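Local coordinates for SAM-dependent O-methyltransferase (PDB 2HNK), which binds S-adenosyl-L-homocysteine in a Rossmann-like fold and probably transfers methyl groups from S-adenosylmethionine to hydroxyl oxygens of its substrates, at residues C[76-81]-C[150-155]. Numbering follows the deposited sequence.
Sequences LCFASA and LFFLDA. With SAH (S-adenosyl-L-homocysteine), chain O.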
loop_
_atom_site.group_PDB
_atom_site.type_symbol
_atom_site.label_atom_id
_atom_site.label_comp_id
_atom_site.label_asym_id
_atom_site.label_seq_id
_atom_site.Cartn_x
_atom_site.Cartn_y
_atom_site.Cartn_z
ATOM N N LEU C 76 11.013 -13.981 -1.067
ATOM C CA LEU C 76 10.967 -14.425 0.329
ATOM C C LEU C 76 9.841 -13.719 1.085
ATOM O O LEU C 76 9.129 -14.346 1.867
ATOM C CB LEU C 76 12.309 -14.122 0.986
ATOM C CG LEU C 76 13.112 -15.101 1.840
ATOM C CD1 LEU C 76 13.033 -16.553 1.357
ATOM C CD2 LEU C 76 14.568 -14.607 1.908
ATOM N N CYS C 77 9.664 -12.421 0.823
ATOM C CA CYS C 77 8.580 -11.648 1.434
ATOM C C CYS C 77 7.208 -12.064 0.921
ATOM O O CYS C 77 6.290 -12.253 1.708
ATOM C CB CYS C 77 8.785 -10.146 1.224
ATOM S SG CYS C 77 10.298 -9.564 1.966
ATOM N N PHE C 78 7.072 -12.190 -0.398
ATOM C CA PHE C 78 5.838 -12.685 -0.994
ATOM C C PHE C 78 5.497 -14.089 -0.504
ATOM O O PHE C 78 4.358 -14.337 -0.120
ATOM C CB PHE C 78 5.924 -12.700 -2.522
ATOM C CG PHE C 78 5.898 -11.335 -3.152
ATOM C CD1 PHE C 78 6.953 -10.907 -3.954
ATOM C CD2 PHE C 78 4.818 -10.479 -2.950
ATOM C CE1 PHE C 78 6.940 -9.642 -4.548
ATOM C CE2 PHE C 78 4.796 -9.209 -3.531
ATOM C CZ PHE C 78 5.865 -8.794 -4.341
ATOM N N ALA C 79 6.486 -14.988 -0.508
ATOM C CA ALA C 79 6.266 -16.395 -0.162
ATOM C C ALA C 79 5.806 -16.581 1.277
ATOM O O ALA C 79 4.904 -17.381 1.527
ATOM C CB ALA C 79 7.508 -17.256 -0.462
ATOM N N SER C 80 6.407 -15.840 2.211
ATOM C CA SER C 80 5.971 -15.901 3.606
ATOM C C SER C 80 4.657 -15.172 3.888
ATOM O O SER C 80 3.977 -15.501 4.856
ATOM C CB SER C 80 7.062 -15.445 4.581
ATOM O OG SER C 80 7.849 -14.415 4.041
ATOM N N ALA C 81 4.301 -14.197 3.050
ATOM C CA ALA C 81 3.033 -13.471 3.210
ATOM C C ALA C 81 1.836 -14.255 2.686
ATOM O O ALA C 81 0.739 -14.119 3.220
ATOM C CB ALA C 81 3.093 -12.108 2.539
ATOM N N LEU C 150 -1.562 -11.149 -8.467
ATOM C CA LEU C 150 -0.617 -10.084 -8.190
ATOM C C LEU C 150 0.683 -10.272 -8.961
ATOM O O LEU C 150 1.190 -11.389 -9.090
ATOM C CB LEU C 150 -0.365 -9.977 -6.677
ATOM C CG LEU C 150 0.475 -8.823 -6.119
ATOM C CD1 LEU C 150 0.033 -8.459 -4.700
ATOM C CD2 LEU C 150 1.961 -9.157 -6.132
ATOM N N PHE C 151 1.203 -9.161 -9.473
ATOM C CA PHE C 151 2.493 -9.134 -10.140
ATOM C C PHE C 151 3.469 -8.235 -9.415
ATOM O O PHE C 151 3.092 -7.167 -8.938
ATOM C CB PHE C 151 2.347 -8.596 -11.556
ATOM C CG PHE C 151 2.177 -9.648 -12.591
ATOM C CD1 PHE C 151 0.910 -10.094 -12.945
ATOM C CD2 PHE C 151 3.284 -10.182 -13.239
ATOM C CE1 PHE C 151 0.751 -11.069 -13.934
ATOM C CE2 PHE C 151 3.135 -11.147 -14.234
ATOM C CZ PHE C 151 1.871 -11.595 -14.574
ATOM N N PHE C 152 4.728 -8.665 -9.360
ATOM C CA PHE C 152 5.822 -7.790 -8.977
ATOM C C PHE C 152 6.772 -7.614 -10.169
ATOM O O PHE C 152 7.413 -8.569 -10.607
ATOM C CB PHE C 152 6.566 -8.348 -7.766
ATOM C CG PHE C 152 7.607 -7.420 -7.211
ATOM C CD1 PHE C 152 7.293 -6.100 -6.883
ATOM C CD2 PHE C 152 8.904 -7.861 -6.999
ATOM C CE1 PHE C 152 8.261 -5.235 -6.380
ATOM C CE2 PHE C 152 9.881 -6.999 -6.473
ATOM C CZ PHE C 152 9.552 -5.687 -6.171
ATOM N N LEU C 153 6.845 -6.394 -10.687
ATOM C CA LEU C 153 7.717 -6.072 -11.804
ATOM C C LEU C 153 9.021 -5.415 -11.329
ATOM O O LEU C 153 9.028 -4.263 -10.882
ATOM C CB LEU C 153 6.997 -5.168 -12.821
ATOM C CG LEU C 153 7.827 -4.625 -13.996
ATOM C CD1 LEU C 153 8.483 -5.763 -14.816
ATOM C CD2 LEU C 153 7.000 -3.706 -14.894
ATOM N N ASP C 154 10.117 -6.159 -11.466
ATOM C CA ASP C 154 11.437 -5.713 -11.038
ATOM C C ASP C 154 12.554 -6.305 -11.911
ATOM O O ASP C 154 13.607 -6.702 -11.413
ATOM C CB ASP C 154 11.654 -6.091 -9.572
ATOM C CG ASP C 154 12.828 -5.364 -8.946
ATOM O OD1 ASP C 154 13.256 -4.311 -9.475
ATOM O OD2 ASP C 154 13.310 -5.852 -7.913
ATOM N N ALA C 155 12.327 -6.351 -13.217
ATOM C CA ALA C 155 13.287 -6.948 -14.144
ATOM C C ALA C 155 14.054 -5.875 -14.920
ATOM O O ALA C 155 14.339 -4.801 -14.382
ATOM C CB ALA C 155 12.582 -7.919 -15.086
HETATM N N SAH O . 13.385 -8.687 -6.847
HETATM C CA SAH O . 14.853 -8.726 -6.563
HETATM C CB SAH O . 15.576 -7.671 -7.401
HETATM C CG SAH O . 15.494 -7.905 -8.911
HETATM S SD SAH O . 17.007 -7.326 -9.709
HETATM C C SAH O . 15.202 -8.591 -5.072
HETATM O O SAH O . 16.363 -8.725 -4.675
HETATM O OXT SAH O . 14.341 -8.350 -4.228
HETATM C "C5'" SAH O . 16.493 -7.805 -11.379
HETATM C "C4'" SAH O . 16.675 -9.280 -11.723
HETATM O "O4'" SAH O . 16.002 -9.543 -12.937
HETATM C "C3'" SAH O . 18.129 -9.671 -11.929
HETATM O "O3'" SAH O . 18.414 -10.783 -11.114
HETATM C "C2'" SAH O . 18.257 -10.073 -13.385
HETATM O "O2'" SAH O . 19.040 -11.242 -13.513
HETATM C "C1'" SAH O . 16.809 -10.330 -13.791
HETATM N N9 SAH O . 16.527 -10.050 -15.217
HETATM C C8 SAH O . 17.147 -9.154 -16.060
HETATM N N7 SAH O . 16.571 -9.241 -17.286
HETATM C C5 SAH O . 15.590 -10.174 -17.239
HETATM C C6 SAH O . 14.692 -10.665 -18.187
HETATM N N6 SAH O . 14.694 -10.205 -19.432
HETATM N N1 SAH O . 13.790 -11.651 -17.830
HETATM C C2 SAH O . 13.768 -12.146 -16.538
HETATM N N3 SAH O . 14.659 -11.657 -15.602
HETATM C C4 SAH O . 15.556 -10.692 -15.945
#
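Phe78 points from helix 73-81 toward strand 148-153, and the far end of its ring rests on the root of Phe152. Its CE1 lies 3.5 Å from Phe152 CB, and CZ of the same ring also meets Phe152 CB and CG. The two rings are inclined at 58°, with centroids 5.3 Å apart, an oblique aromatic contact. On the other flank of the Phe78 ring, CE2 touches the methyl CD2 of Leu150 at 3.8 Å, so the ring end bridges two strand residues whose side chains leave the same side of the sheet. Leu52 and Thr56 of helix 46-59 also touch Phe78.

Phe152 has its CG anti to the backbone N (chi1 -173°), which carries the ring past Phe78 toward the cofactor product. There SAH N, the amino nitrogen, lies at the edge of the Phe152 ring, near its plane, 3.9 Å from CE2. Two residues on, where the strand has ended, Asp154 OD2 accepts a hydrogen bond of 3.0 Å from SAH N, while its OD1 forms a salt bridge with Lys157. Ser74, on the same helix as Phe78, also binds SAH.

Dispersion and shape, with no polar bond between helix and strand, hold this buried helix-on-sheet contact of the Rossmann-like fold; because one Phe152 side chain packs on Phe78 through CB and CG and borders SAH N through CE2, the apolar contact runs right up to the ligand pocket.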